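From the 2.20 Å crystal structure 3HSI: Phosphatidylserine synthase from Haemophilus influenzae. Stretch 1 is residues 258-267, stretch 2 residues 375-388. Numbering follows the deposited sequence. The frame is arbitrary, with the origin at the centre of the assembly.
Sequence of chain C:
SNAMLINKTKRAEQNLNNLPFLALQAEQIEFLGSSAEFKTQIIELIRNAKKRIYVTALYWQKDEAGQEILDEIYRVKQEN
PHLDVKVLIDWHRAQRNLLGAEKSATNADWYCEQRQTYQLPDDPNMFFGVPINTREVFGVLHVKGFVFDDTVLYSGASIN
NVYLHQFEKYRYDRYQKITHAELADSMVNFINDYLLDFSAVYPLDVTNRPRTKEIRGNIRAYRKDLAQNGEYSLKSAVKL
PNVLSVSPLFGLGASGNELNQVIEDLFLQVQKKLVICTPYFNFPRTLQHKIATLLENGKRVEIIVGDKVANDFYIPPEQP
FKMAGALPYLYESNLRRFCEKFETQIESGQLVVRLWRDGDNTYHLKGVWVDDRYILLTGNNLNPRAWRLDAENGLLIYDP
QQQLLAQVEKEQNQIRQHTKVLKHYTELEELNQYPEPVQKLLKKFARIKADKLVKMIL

Stretch 1 (258-267) ELNQVIEDLF
Stretch 2 375-388: ILLTGNNLNPRAWR

Residues 258-267 form a regular helix that continues later in the chain. Its i to i+4 hydrogen bonds run from 2.7 Å, between Leu266 N and Val262 O, to 3.0 Å, between Phe267 N and Ile263 O. Stretch 2 enters as a strand, 375-378, and leaves it as loop; 384-387 have helical phi/psi. Helix and strand run roughly antiparallel, at 147°, with axes 11.0 Å apart at closest approach. In register, Leu259 CA lies 9.0 Å from Asn380 CA. Asn260 CA lies 6.8 Å from Trp387 CA. Ile263 CA lies 8.4 Å from Leu376 CA.

Leu259 (chi1 t, chi2 p) points toward stretch 2. Leu259 CD2 lies 4.0 Å from Thr378 OG1. Thr378 OG1 accepts a hydrogen bond from Asn380 N at 3.1 Å, across the turn after the strand.

Asn260 (chi1 m) meets the loop. Asn260 ND2 makes a weak hydrogen bond to Ala386 O at 3.4 Å. Asn260 ND2 also donates to a water, 2.5 Å from its oxygen, and that water donates to Trp387 O at 2.9 Å. Asn260 CB sits over the Trp387 five-membered ring, 4.0 Å from its centroid, a CH-pi contact. Asn260 OD1 is 3.2 Å from Asn380 ND2. Asn380 OD1 (chi1 t) accepts from Leu382 N at 2.6 Å.

Ile263 (m, t) is the apolar centre. Ile263 CG1 packs 3.4 Å from Leu376 CD2 (t, p). Ile263 CG2 lies 4.0 Å from Leu382 CD2 (m, t) and 3.8 Å from Trp387 CH2, at the ring edge.

Glu264 (m, t) starts sideways, but its end reaches the indole. Trp387 NE1 (chi1 -108°, chi2 -115°) donates to Glu264 OE2 at 2.9 Å, near the ring plane. This gives the buried indole N-H a side-chain oxygen of Glu264 as acceptor.

Leu266 (m, t) adds a looser contact, Leu266 CD1 to Leu376 CD2 at 4.3 Å.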

# COMPACT_ATOMS: atom_id res chain seq x y z
N GLU C 258 -8.06 -15.87 -4.48
CA GLU C 258 -8.31 -17.29 -4.27
C GLU C 258 -7.20 -18.01 -3.49
O GLU C 258 -7.48 -18.78 -2.57
CB GLU C 258 -8.57 -18.03 -5.59
CG GLU C 258 -8.95 -19.49 -5.29
CD GLU C 258 -9.59 -20.22 -6.45
OE1 GLU C 258 -8.97 -20.28 -7.55
OE2 GLU C 258 -10.71 -20.77 -6.25
N LEU C 259 -5.94 -17.77 -3.86
CA LEU C 259 -4.82 -18.37 -3.18
C LEU C 259 -4.85 -18.08 -1.69
O LEU C 259 -4.77 -19.00 -0.88
CB LEU C 259 -3.49 -17.90 -3.79
CG LEU C 259 -2.24 -18.52 -3.15
CD1 LEU C 259 -2.21 -20.07 -3.21
CD2 LEU C 259 -0.97 -17.91 -3.76
N ASN C 260 -4.98 -16.81 -1.32
CA ASN C 260 -5.08 -16.47 0.08
C ASN C 260 -6.29 -17.02 0.81
O ASN C 260 -6.17 -17.44 1.94
CB ASN C 260 -4.89 -14.98 0.28
CG ASN C 260 -3.51 -14.54 -0.17
OD1 ASN C 260 -2.61 -15.38 -0.31
ND2 ASN C 260 -3.34 -13.28 -0.42
N GLN C 261 -7.44 -17.03 0.14
CA GLN C 261 -8.63 -17.68 0.69
C GLN C 261 -8.36 -19.16 0.96
O GLN C 261 -8.71 -19.67 2.01
CB GLN C 261 -9.84 -17.50 -0.24
CG GLN C 261 -10.65 -16.25 0.04
CD GLN C 261 -11.44 -15.74 -1.20
OE1 GLN C 261 -11.74 -16.50 -2.13
NE2 GLN C 261 -11.76 -14.44 -1.20
N VAL C 262 -7.72 -19.85 0.01
CA VAL C 262 -7.34 -21.25 0.21
C VAL C 262 -6.37 -21.46 1.39
O VAL C 262 -6.58 -22.32 2.24
CB VAL C 262 -6.81 -21.91 -1.10
CG1 VAL C 262 -6.10 -23.22 -0.80
CG2 VAL C 262 -7.98 -22.14 -2.07
N ILE C 263 -5.32 -20.68 1.47
CA ILE C 263 -4.43 -20.76 2.63
C ILE C 263 -5.17 -20.55 3.99
O ILE C 263 -5.04 -21.36 4.94
CB ILE C 263 -3.21 -19.81 2.45
CG1 ILE C 263 -2.45 -20.22 1.17
CG2 ILE C 263 -2.33 -19.79 3.71
CD1 ILE C 263 -1.48 -19.14 0.57
N GLU C 264 -5.96 -19.48 4.06
CA GLU C 264 -6.73 -19.21 5.28
C GLU C 264 -7.61 -20.40 5.61
O GLU C 264 -7.69 -20.82 6.76
CB GLU C 264 -7.57 -17.92 5.14
CG GLU C 264 -6.70 -16.68 4.89
CD GLU C 264 -7.50 -15.39 4.69
OE1 GLU C 264 -8.70 -15.38 5.02
OE2 GLU C 264 -6.92 -14.37 4.22
N ASP C 265 -8.25 -20.97 4.60
CA ASP C 265 -9.12 -22.12 4.82
C ASP C 265 -8.36 -23.41 5.16
O ASP C 265 -8.87 -24.25 5.90
CB ASP C 265 -10.06 -22.33 3.61
CG ASP C 265 -11.11 -21.20 3.48
OD1 ASP C 265 -11.32 -20.43 4.47
OD2 ASP C 265 -11.73 -21.06 2.40
N LEU C 266 -7.17 -23.57 4.61
CA LEU C 266 -6.31 -24.70 4.97
C LEU C 266 -5.99 -24.64 6.47
O LEU C 266 -6.14 -25.63 7.17
CB LEU C 266 -5.05 -24.73 4.09
CG LEU C 266 -5.14 -25.24 2.63
CD1 LEU C 266 -3.81 -25.01 1.88
CD2 LEU C 266 -5.45 -26.74 2.59
N PHE C 267 -5.64 -23.47 6.98
CA PHE C 267 -5.31 -23.27 8.40
C PHE C 267 -6.52 -23.51 9.29
O PHE C 267 -6.38 -24.03 10.40
CB PHE C 267 -4.85 -21.84 8.66
CG PHE C 267 -3.38 -21.58 8.39
CD1 PHE C 267 -2.61 -20.88 9.32
CD2 PHE C 267 -2.79 -21.97 7.21
CE1 PHE C 267 -1.27 -20.62 9.07
CE2 PHE C 267 -1.44 -21.71 6.95
CZ PHE C 267 -0.69 -21.03 7.88
N ILE C 375 -0.98 -30.54 0.71
CA ILE C 375 0.41 -30.10 0.55
C ILE C 375 0.35 -28.95 -0.45
O ILE C 375 0.11 -29.15 -1.64
CB ILE C 375 1.33 -31.26 -0.04
CG1 ILE C 375 1.31 -32.50 0.85
CG2 ILE C 375 2.79 -30.83 -0.18
CD1 ILE C 375 0.52 -33.66 0.27
N LEU C 376 0.59 -27.74 0.03
CA LEU C 376 0.60 -26.56 -0.81
C LEU C 376 2.02 -26.19 -1.21
O LEU C 376 2.87 -25.87 -0.35
CB LEU C 376 -0.01 -25.38 -0.06
CG LEU C 376 -0.04 -24.06 -0.84
CD1 LEU C 376 -0.86 -24.24 -2.12
CD2 LEU C 376 -0.61 -22.89 0.01
N LEU C 377 2.25 -26.21 -2.51
CA LEU C 377 3.49 -25.73 -3.08
C LEU C 377 3.22 -24.31 -3.51
O LEU C 377 2.31 -24.06 -4.32
CB LEU C 377 3.91 -26.57 -4.29
CG LEU C 377 3.72 -28.08 -4.17
CD1 LEU C 377 4.01 -28.79 -5.53
CD2 LEU C 377 4.54 -28.68 -3.05
N THR C 378 3.99 -23.38 -3.00
CA THR C 378 3.70 -22.02 -3.27
C THR C 378 4.95 -21.19 -3.23
O THR C 378 5.92 -21.54 -2.54
CB THR C 378 2.62 -21.50 -2.30
OG1 THR C 378 2.15 -20.24 -2.76
CG2 THR C 378 3.11 -21.37 -0.84
N GLY C 379 4.95 -20.10 -3.99
CA GLY C 379 5.98 -19.11 -3.84
C GLY C 379 5.59 -18.08 -2.80
O GLY C 379 6.34 -17.14 -2.55
N ASN C 380 4.44 -18.27 -2.15
CA ASN C 380 3.91 -17.29 -1.17
C ASN C 380 4.74 -17.31 0.14
O ASN C 380 4.88 -18.33 0.80
CB ASN C 380 2.41 -17.57 -0.95
CG ASN C 380 1.72 -16.51 -0.11
OD1 ASN C 380 2.22 -16.07 0.92
ND2 ASN C 380 0.54 -16.11 -0.55
N ASN C 381 5.31 -16.15 0.49
CA ASN C 381 6.14 -16.00 1.69
C ASN C 381 5.30 -15.94 2.96
O ASN C 381 5.85 -15.81 4.06
CB ASN C 381 6.99 -14.72 1.62
CG ASN C 381 8.11 -14.81 0.62
OD1 ASN C 381 8.75 -15.84 0.47
ND2 ASN C 381 8.37 -13.72 -0.08
N LEU C 382 3.98 -16.04 2.85
CA LEU C 382 3.16 -16.00 4.06
C LEU C 382 3.43 -14.74 4.89
O LEU C 382 3.62 -14.80 6.13
CB LEU C 382 3.37 -17.27 4.89
CG LEU C 382 2.94 -18.54 4.14
CD1 LEU C 382 3.41 -19.82 4.85
CD2 LEU C 382 1.42 -18.51 3.97
N ASN C 383 3.46 -13.60 4.21
CA ASN C 383 3.66 -12.30 4.86
C ASN C 383 2.62 -11.27 4.40
O ASN C 383 1.94 -11.51 3.41
CB ASN C 383 5.11 -11.81 4.62
CG ASN C 383 5.44 -11.58 3.15
OD1 ASN C 383 4.63 -11.79 2.22
ND2 ASN C 383 6.65 -11.13 2.92
N PRO C 384 2.48 -10.12 5.10
CA PRO C 384 1.50 -9.13 4.63
C PRO C 384 1.65 -8.63 3.17
O PRO C 384 0.63 -8.32 2.56
CB PRO C 384 1.68 -7.97 5.60
CG PRO C 384 2.18 -8.70 6.89
CD PRO C 384 3.14 -9.68 6.34
N ARG C 385 2.88 -8.53 2.63
CA ARG C 385 3.11 -8.20 1.19
C ARG C 385 2.36 -9.15 0.28
O ARG C 385 1.70 -8.74 -0.69
CB ARG C 385 4.59 -8.42 0.80
CG ARG C 385 5.55 -7.31 1.10
CD ARG C 385 6.76 -7.43 0.17
NE ARG C 385 6.41 -7.01 -1.19
CZ ARG C 385 6.31 -5.75 -1.58
NH1 ARG C 385 6.51 -4.76 -0.71
NH2 ARG C 385 5.98 -5.45 -2.84
N ALA C 386 2.54 -10.45 0.55
CA ALA C 386 1.85 -11.52 -0.19
C ALA C 386 0.33 -11.38 -0.07
O ALA C 386 -0.40 -11.66 -1.02
CB ALA C 386 2.32 -12.87 0.30
N TRP C 387 -0.16 -10.88 1.06
CA TRP C 387 -1.62 -10.73 1.22
C TRP C 387 -2.24 -9.52 0.55
O TRP C 387 -3.48 -9.36 0.52
CB TRP C 387 -1.99 -10.75 2.71
CG TRP C 387 -2.68 -12.03 3.11
CD1 TRP C 387 -3.97 -12.17 3.55
CD2 TRP C 387 -2.11 -13.35 3.07
NE1 TRP C 387 -4.24 -13.50 3.78
CE2 TRP C 387 -3.11 -14.24 3.49
CE3 TRP C 387 -0.86 -13.86 2.69
CZ2 TRP C 387 -2.90 -15.63 3.56
CZ3 TRP C 387 -0.65 -15.23 2.75
CH2 TRP C 387 -1.66 -16.09 3.19
N ARG C 388 -1.43 -8.63 0.01
CA ARG C 388 -2.01 -7.40 -0.46
C ARG C 388 -1.35 -6.89 -1.71
O ARG C 388 -2.02 -6.37 -2.59
CB ARG C 388 -1.90 -6.35 0.66
CG ARG C 388 -2.59 -5.07 0.40
CD ARG C 388 -2.25 -4.05 1.50
NE ARG C 388 -2.99 -4.23 2.76
CZ ARG C 388 -2.60 -4.99 3.79
NH1 ARG C 388 -1.47 -5.69 3.75
NH2 ARG C 388 -3.36 -5.06 4.89
O HOH W 1 -5.15 -11.65 -0.07